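Local coordinates for DUF1881 domain-containing protein (Neurospora crassa, PDB 5Z6D), which is of unknown function but joins a betagamma-crystallin domain to an Ig-like domain, whose interface probably leaves the calcium site inoperative, at residues A48-Y58 with G79-T90; V112-V120 with Y130-E138. The protein carries 1 engineered substitution. All coordinates share one frame; numbering follows the deposited sequence.

How the contacts relate
Contact 1 (48-58 with 79-90) comes first along the chain and is complete before contact 2 (112-120 with 130-138) begins. Their centres are about 12 Å apart. Contact 1 joins the two central strands of the four-stranded crystallin sheet. Contact 2 lies in the following domain, where a loop of one sheet meets an edge strand of another. The two contacts touch across the domain boundary: Trp55 NE1 lies 3.0 Å from Val117 O, probably a hydrogen bond, and Thr90 packs on Ile135 and Pro137. Gln56, Gly79 and Ser81 of the calcium site belong to contact 1. The side chain of Leu132 lies about 8 Å from that of Gln56, consistent with the interface making that site inoperative.

Contact 1. Residues A48-Y58 with G79-T90; sequences ASAKVIAWQHY and GLSRFRVVDDDT
Strands 50-55 and 82-87 run antiparallel, 164° apart in direction, and Ile53 and Arg84 exchange both backbone hydrogen bonds. Where the pairing ends, Ser81 N and Arg82 N both donate to Trp55 O from opposite faces of its carbonyl plane. This is a classic beta bulge.

Trp55 and Arg82 lie side by side and point the same way. Trp55 CG sits between the backbone N and the carbonyl carbon (chi1 69°), which turns the indole to meet the extended arginine. Arg82 CG lies over the six-membered ring in a CH-pi contact, 4.0 Å from its centroid. Farther out, Arg82 NE comes to 3.3 Å from Trp55 CZ2, with the guanidinium and ring planes 34° apart. Arg84 CB reaches the ring at its edge, 4.0 Å from Trp55 CZ3. Lys51, on the same face, stretches its straight chain to place NZ 2.8 Å from Thr90 O. It thereby ties down the type I turn from Asp87 to Thr90. On the other face Val52 CG1 packs 3.7 Å from Phe83 CB.

Ser81 OG is gripped twice. Ser81 OG donates to Gln56 OE1 at 2.9 Å and accepts from His57 ND1 at 2.8 Å. Tyr58 N takes an in-plane lone pair of the same OE1, while the serine hydroxyl comes from above the amide plane. Gln56, Gly79, Ser81 and Asp39 bind calcium in a structure of this protein; no calcium is bound here.

Asp30 holds both arginines by salt bridges. The pair forms the centre of the four-stranded sheet of the betagamma-crystallin domain. Strand 30-32 flanks 82-87, strand 64-67 flanks 50-55, and strand 131-136 packs on the face carrying Ile53 and Trp55.

Contact 2. Residues V112-V120 with Y130-E138; sequences VDARDVGTV and YGLVGIMPE
Val112 meets Val133 at about a right angle, its CG1 4.0 Å from Val133 CB. Ala114 follows with its CB pressed against the backbone, 3.2 Å from Val133 O. Asp116 makes the hydrogen bond that joins the two segments. Ile135 N reaches Asp116 OD2 at 3.0 Å on the syn side, 28° out of the carboxylate plane. The other oxygen, OD1, accepts from Val117 N, which comes from above that plane. These two bonds fix the rotation of the carboxylate. With an alanine in place of Asp116, Ile135 N would probably lose this acceptor and the loop could shift against the strand.

The loop links strands 108-112 and 120-123 at one side of a five-stranded sheet. Strand 131-136 is an edge of another sheet, so the contact bridges two sheets, consistent with an Ig-like sandwich. That strand carries a classic beta bulge, in which Val133 and Gly134 both face Ile93.

Val117 packs its two methyls against the strand. Val117 CG1, anti to the carbonyl carbon (chi1 -63°), lies 3.7 Å from Leu132 CD2 and also meets Ile135 CG1. Val117 CG2 lies against the backbone from Leu132 O to Gly134 N. Val120 then returns to the strand, with its CG2 3.2 Å from Leu132 O.

Contact 1. Residues A48-Y58 with G79-T90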
# COMPACT_ATOMS: atom_id res chain seq x y z
N ALA A 48 -4.61 -21.16 -0.48
CA ALA A 48 -3.33 -21.30 -1.17
C ALA A 48 -3.14 -20.36 -2.37
O ALA A 48 -2.01 -20.08 -2.77
CB ALA A 48 -3.16 -22.75 -1.61
N SER A 49 -4.24 -19.90 -2.95
CA SER A 49 -4.17 -19.02 -4.11
C SER A 49 -4.70 -17.64 -3.78
O SER A 49 -4.90 -16.80 -4.67
CB SER A 49 -4.96 -19.61 -5.28
OG SER A 49 -4.39 -20.84 -5.69
N ALA A 50 -4.93 -17.40 -2.49
CA ALA A 50 -5.46 -16.13 -2.03
C ALA A 50 -4.40 -15.35 -1.27
O ALA A 50 -3.32 -15.86 -0.93
CB ALA A 50 -6.68 -16.35 -1.16
N LYS A 51 -4.72 -14.09 -1.00
CA LYS A 51 -3.85 -13.21 -0.25
C LYS A 51 -4.74 -12.07 0.25
O LYS A 51 -5.72 -11.73 -0.40
CB LYS A 51 -2.73 -12.73 -1.16
CG LYS A 51 -2.00 -11.49 -0.76
CD LYS A 51 -1.05 -11.17 -1.91
CE LYS A 51 -0.18 -10.00 -1.64
NZ LYS A 51 0.85 -9.95 -2.70
N VAL A 52 -4.44 -11.53 1.43
CA VAL A 52 -5.20 -10.39 1.92
C VAL A 52 -4.32 -9.16 1.97
O VAL A 52 -3.20 -9.21 2.50
CB VAL A 52 -5.77 -10.60 3.33
CG1 VAL A 52 -6.62 -9.41 3.76
CG2 VAL A 52 -6.58 -11.88 3.41
N ILE A 53 -4.81 -8.06 1.41
CA ILE A 53 -4.17 -6.77 1.61
C ILE A 53 -5.07 -5.95 2.52
O ILE A 53 -6.21 -5.69 2.17
CB ILE A 53 -3.92 -6.04 0.28
CG1 ILE A 53 -3.01 -6.88 -0.62
CG2 ILE A 53 -3.33 -4.65 0.55
CD1 ILE A 53 -2.94 -6.37 -2.06
N ALA A 54 -4.56 -5.55 3.68
CA ALA A 54 -5.35 -4.81 4.68
C ALA A 54 -4.74 -3.43 4.91
O ALA A 54 -3.53 -3.30 4.99
CB ALA A 54 -5.44 -5.60 6.00
N TRP A 55 -5.57 -2.39 5.02
CA TRP A 55 -5.04 -1.06 5.21
C TRP A 55 -6.00 -0.16 5.96
O TRP A 55 -7.04 -0.60 6.47
CB TRP A 55 -4.61 -0.44 3.86
CG TRP A 55 -5.68 -0.05 2.84
CD1 TRP A 55 -6.10 1.21 2.55
CD2 TRP A 55 -6.37 -0.93 1.92
NE1 TRP A 55 -7.03 1.18 1.52
CE2 TRP A 55 -7.22 -0.11 1.13
CE3 TRP A 55 -6.36 -2.31 1.70
CZ2 TRP A 55 -8.05 -0.64 0.13
CZ3 TRP A 55 -7.19 -2.84 0.71
CH2 TRP A 55 -8.02 -2.00 -0.07
N GLN A 56 -5.61 1.10 6.06
CA GLN A 56 -6.31 2.07 6.89
C GLN A 56 -7.09 3.04 6.02
O GLN A 56 -6.51 3.86 5.32
CB GLN A 56 -5.29 2.81 7.76
CG GLN A 56 -5.93 3.76 8.73
CD GLN A 56 -7.01 3.10 9.53
OE1 GLN A 56 -8.20 3.36 9.32
NE2 GLN A 56 -6.61 2.22 10.44
N HIS A 57 -8.41 2.97 6.05
CA HIS A 57 -9.17 3.85 5.17
C HIS A 57 -9.75 5.05 5.93
O HIS A 57 -10.44 5.88 5.34
CB HIS A 57 -10.27 3.08 4.44
CG HIS A 57 -11.54 2.93 5.21
ND1 HIS A 57 -11.66 2.12 6.31
CD2 HIS A 57 -12.76 3.48 5.01
CE1 HIS A 57 -12.89 2.17 6.77
NE2 HIS A 57 -13.58 3.00 6.00
N TYR A 58 -9.44 5.16 7.22
CA TYR A 58 -9.88 6.32 8.00
C TYR A 58 -8.80 7.39 8.14
O TYR A 58 -8.99 8.38 8.85
CB TYR A 58 -10.34 5.88 9.40
CG TYR A 58 -11.62 5.09 9.36
CD1 TYR A 58 -12.71 5.54 8.63
CD2 TYR A 58 -11.73 3.87 10.03
CE1 TYR A 58 -13.88 4.81 8.58
CE2 TYR A 58 -12.90 3.14 9.99
CZ TYR A 58 -13.97 3.61 9.26
OH TYR A 58 -15.14 2.89 9.20
N GLY A 79 -4.64 -0.00 13.53
CA GLY A 79 -6.08 0.04 13.51
C GLY A 79 -6.65 -0.23 12.14
O GLY A 79 -7.64 0.40 11.77
N LEU A 80 -6.04 -1.16 11.38
CA LEU A 80 -6.43 -1.37 9.98
C LEU A 80 -7.93 -1.63 9.89
O LEU A 80 -8.50 -2.33 10.72
CB LEU A 80 -5.64 -2.52 9.35
CG LEU A 80 -4.12 -2.43 9.43
CD1 LEU A 80 -3.48 -3.45 8.51
CD2 LEU A 80 -3.62 -1.02 9.10
N SER A 81 -8.58 -1.03 8.89
CA SER A 81 -10.03 -1.01 8.88
C SER A 81 -10.62 -1.43 7.55
O SER A 81 -11.84 -1.43 7.38
CB SER A 81 -10.52 0.39 9.23
OG SER A 81 -9.96 1.32 8.34
N ARG A 82 -9.77 -1.80 6.60
CA ARG A 82 -10.27 -2.22 5.30
C ARG A 82 -9.39 -3.34 4.78
O ARG A 82 -8.22 -3.40 5.12
CB ARG A 82 -10.27 -1.04 4.33
CG ARG A 82 -10.71 -1.36 2.91
CD ARG A 82 -10.86 -0.07 2.10
NE ARG A 82 -11.32 -0.32 0.74
CZ ARG A 82 -11.34 0.59 -0.22
NH1 ARG A 82 -10.91 1.82 0.04
NH2 ARG A 82 -11.77 0.27 -1.43
N PHE A 83 -9.96 -4.26 4.01
CA PHE A 83 -9.12 -5.26 3.36
C PHE A 83 -9.68 -5.68 2.02
O PHE A 83 -10.87 -5.52 1.76
CB PHE A 83 -8.89 -6.50 4.25
CG PHE A 83 -10.13 -7.33 4.52
CD1 PHE A 83 -10.54 -8.33 3.64
CD2 PHE A 83 -10.86 -7.15 5.70
CE1 PHE A 83 -11.66 -9.11 3.90
CE2 PHE A 83 -11.98 -7.95 5.97
CZ PHE A 83 -12.38 -8.92 5.07
N ARG A 84 -8.82 -6.21 1.17
CA ARG A 84 -9.24 -6.77 -0.10
C ARG A 84 -8.64 -8.16 -0.19
O ARG A 84 -7.47 -8.37 0.13
CB ARG A 84 -8.80 -5.90 -1.29
CG ARG A 84 -9.34 -6.40 -2.62
CD ARG A 84 -8.98 -5.48 -3.78
NE ARG A 84 -9.46 -4.11 -3.59
CZ ARG A 84 -9.22 -3.12 -4.46
NH1 ARG A 84 -8.51 -3.37 -5.55
NH2 ARG A 84 -9.69 -1.90 -4.23
N VAL A 85 -9.46 -9.12 -0.59
CA VAL A 85 -8.99 -10.46 -0.86
C VAL A 85 -8.63 -10.53 -2.34
O VAL A 85 -9.49 -10.28 -3.21
CB VAL A 85 -10.03 -11.53 -0.52
CG1 VAL A 85 -9.42 -12.92 -0.68
CG2 VAL A 85 -10.60 -11.32 0.90
N VAL A 86 -7.37 -10.83 -2.62
CA VAL A 86 -6.85 -10.82 -3.98
C VAL A 86 -6.16 -12.14 -4.33
O VAL A 86 -5.88 -12.97 -3.46
CB VAL A 86 -5.84 -9.66 -4.19
CG1 VAL A 86 -6.52 -8.30 -3.95
CG2 VAL A 86 -4.62 -9.83 -3.28
N ASP A 87 -5.90 -12.34 -5.62
CA ASP A 87 -5.12 -13.49 -6.05
C ASP A 87 -3.72 -13.44 -5.44
O ASP A 87 -3.22 -12.37 -5.12
CB ASP A 87 -5.02 -13.55 -7.58
CG ASP A 87 -6.37 -13.76 -8.24
OD1 ASP A 87 -6.91 -14.87 -8.12
OD2 ASP A 87 -6.88 -12.82 -8.88
N ASP A 88 -3.09 -14.60 -5.28
CA ASP A 88 -1.77 -14.66 -4.66
C ASP A 88 -0.70 -13.83 -5.39
O ASP A 88 0.26 -13.37 -4.76
CB ASP A 88 -1.31 -16.12 -4.56
CG ASP A 88 -1.34 -16.84 -5.90
OD1 ASP A 88 -0.91 -16.26 -6.92
OD2 ASP A 88 -1.80 -18.00 -5.94
N ASP A 89 -0.87 -13.63 -6.69
CA ASP A 89 0.15 -12.93 -7.46
C ASP A 89 -0.26 -11.49 -7.76
O ASP A 89 0.39 -10.80 -8.54
CB ASP A 89 0.46 -13.69 -8.76
CG ASP A 89 -0.77 -13.94 -9.62
OD1 ASP A 89 -1.91 -13.84 -9.12
OD2 ASP A 89 -0.58 -14.25 -10.82
N THR A 90 -1.34 -11.05 -7.12
CA THR A 90 -1.69 -9.63 -7.14
C THR A 90 -0.74 -8.88 -6.21
O THR A 90 -0.38 -9.39 -5.15
CB THR A 90 -3.14 -9.42 -6.73
OG1 THR A 90 -4.00 -9.93 -7.76
CG2 THR A 90 -3.44 -7.95 -6.50

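Contact 2. Residues V112-V120 with Y130-E138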
# COMPACT_ATOMS: atom_id res chain seq x y z
N VAL A 112 -0.17 11.13 -2.78
CA VAL A 112 -0.39 10.23 -3.88
C VAL A 112 -1.89 9.97 -3.96
O VAL A 112 -2.46 9.40 -3.04
CB VAL A 112 0.38 8.90 -3.69
CG1 VAL A 112 0.17 8.00 -4.88
CG2 VAL A 112 1.86 9.15 -3.49
N ASP A 113 -2.53 10.43 -5.03
CA ASP A 113 -3.98 10.36 -5.09
C ASP A 113 -4.45 9.03 -5.66
O ASP A 113 -5.01 8.98 -6.75
CB ASP A 113 -4.55 11.50 -5.93
CG ASP A 113 -4.80 12.75 -5.11
OD1 ASP A 113 -4.74 12.67 -3.87
OD2 ASP A 113 -5.07 13.81 -5.72
N ALA A 114 -4.20 7.95 -4.92
CA ALA A 114 -4.56 6.62 -5.38
C ALA A 114 -6.07 6.43 -5.37
O ALA A 114 -6.71 6.50 -4.32
CB ALA A 114 -3.90 5.59 -4.51
N ARG A 115 -6.64 6.15 -6.54
CA ARG A 115 -8.09 6.12 -6.62
C ARG A 115 -8.65 4.78 -6.13
O ARG A 115 -9.81 4.72 -5.73
CB ARG A 115 -8.54 6.42 -8.05
CG ARG A 115 -8.19 7.84 -8.47
CD ARG A 115 -8.73 8.18 -9.85
NE ARG A 115 -10.16 8.47 -9.83
CZ ARG A 115 -10.80 9.13 -10.80
NH1 ARG A 115 -10.13 9.57 -11.86
NH2 ARG A 115 -12.10 9.35 -10.71
N ASP A 116 -7.82 3.73 -6.12
CA ASP A 116 -8.30 2.43 -5.67
C ASP A 116 -8.21 2.31 -4.14
O ASP A 116 -9.20 1.98 -3.49
CB ASP A 116 -7.56 1.27 -6.38
CG ASP A 116 -6.03 1.34 -6.26
OD1 ASP A 116 -5.49 2.33 -5.72
OD2 ASP A 116 -5.36 0.38 -6.73
N VAL A 117 -7.05 2.61 -3.56
CA VAL A 117 -6.87 2.42 -2.13
C VAL A 117 -7.11 3.69 -1.32
O VAL A 117 -7.21 3.65 -0.10
CB VAL A 117 -5.45 1.88 -1.79
CG1 VAL A 117 -5.22 0.51 -2.41
CG2 VAL A 117 -4.39 2.87 -2.24
N GLY A 118 -7.21 4.83 -1.99
CA GLY A 118 -7.45 6.09 -1.29
C GLY A 118 -6.21 6.94 -1.21
O GLY A 118 -5.10 6.43 -1.31
N THR A 119 -6.40 8.25 -1.06
CA THR A 119 -5.30 9.20 -0.95
C THR A 119 -4.33 8.84 0.17
O THR A 119 -4.75 8.52 1.30
CB THR A 119 -5.83 10.63 -0.72
OG1 THR A 119 -6.68 10.99 -1.81
CG2 THR A 119 -4.68 11.63 -0.61
N VAL A 120 -3.03 8.92 -0.14
CA VAL A 120 -1.99 8.69 0.85
C VAL A 120 -1.11 9.92 0.95
O VAL A 120 -0.76 10.52 -0.06
CB VAL A 120 -1.14 7.47 0.47
CG1 VAL A 120 0.02 7.28 1.41
CG2 VAL A 120 -2.01 6.21 0.48
N TYR A 130 6.19 1.69 4.99
CA TYR A 130 5.77 1.99 3.63
C TYR A 130 4.29 2.35 3.61
O TYR A 130 3.52 1.97 4.49
CB TYR A 130 6.02 0.79 2.71
CG TYR A 130 7.43 0.71 2.15
CD1 TYR A 130 7.66 0.91 0.80
CD2 TYR A 130 8.51 0.40 2.97
CE1 TYR A 130 8.93 0.82 0.28
CE2 TYR A 130 9.79 0.32 2.45
CZ TYR A 130 9.99 0.53 1.10
OH TYR A 130 11.25 0.46 0.55
N GLY A 131 3.89 3.11 2.59
CA GLY A 131 2.50 3.39 2.38
C GLY A 131 1.96 2.67 1.16
O GLY A 131 2.60 2.67 0.11
N LEU A 132 0.78 2.10 1.30
CA LEU A 132 0.11 1.41 0.22
C LEU A 132 -0.46 2.45 -0.75
O LEU A 132 -1.31 3.25 -0.36
CB LEU A 132 -1.00 0.51 0.77
CG LEU A 132 -1.84 -0.22 -0.27
CD1 LEU A 132 -1.04 -1.34 -0.93
CD2 LEU A 132 -3.14 -0.74 0.35
N VAL A 133 0.01 2.44 -2.00
CA VAL A 133 -0.42 3.44 -2.97
C VAL A 133 -1.09 2.83 -4.20
O VAL A 133 -1.48 3.54 -5.14
CB VAL A 133 0.76 4.35 -3.42
CG1 VAL A 133 1.33 5.16 -2.23
CG2 VAL A 133 1.86 3.54 -4.08
N GLY A 134 -1.25 1.51 -4.20
CA GLY A 134 -2.04 0.91 -5.27
C GLY A 134 -2.12 -0.60 -5.14
O GLY A 134 -1.37 -1.19 -4.35
N ILE A 135 -3.03 -1.23 -5.88
CA ILE A 135 -3.09 -2.69 -5.94
C ILE A 135 -3.16 -3.07 -7.41
O ILE A 135 -4.01 -2.56 -8.13
CB ILE A 135 -4.32 -3.24 -5.19
CG1 ILE A 135 -4.23 -2.89 -3.70
CG2 ILE A 135 -4.44 -4.76 -5.37
CD1 ILE A 135 -5.45 -3.29 -2.86
N MET A 136 -2.26 -3.93 -7.86
CA MET A 136 -2.23 -4.29 -9.27
C MET A 136 -2.19 -5.78 -9.46
O MET A 136 -1.23 -6.42 -9.07
CB MET A 136 -1.04 -3.67 -9.98
CG MET A 136 -0.99 -4.03 -11.47
SD MET A 136 0.29 -3.17 -12.40
CE MET A 136 -0.29 -1.47 -12.31
N PRO A 137 -3.23 -6.33 -10.09
CA PRO A 137 -3.23 -7.76 -10.42
C PRO A 137 -2.15 -8.09 -11.43
O PRO A 137 -1.69 -7.21 -12.17
CB PRO A 137 -4.63 -7.99 -11.02
CG PRO A 137 -5.05 -6.64 -11.51
CD PRO A 137 -4.46 -5.66 -10.54
N GLU A 138 -1.72 -9.35 -11.46
CA GLU A 138 -0.73 -9.80 -12.42
C GLU A 138 -1.26 -9.50 -13.82
O GLU A 138 -2.40 -9.82 -14.13
CB GLU A 138 -0.43 -11.29 -12.23
CG GLU A 138 0.67 -11.84 -13.12
CD GLU A 138 0.17 -12.27 -14.47
OE1 GLU A 138 -1.04 -12.57 -14.59
OE2 GLU A 138 0.98 -12.30 -15.42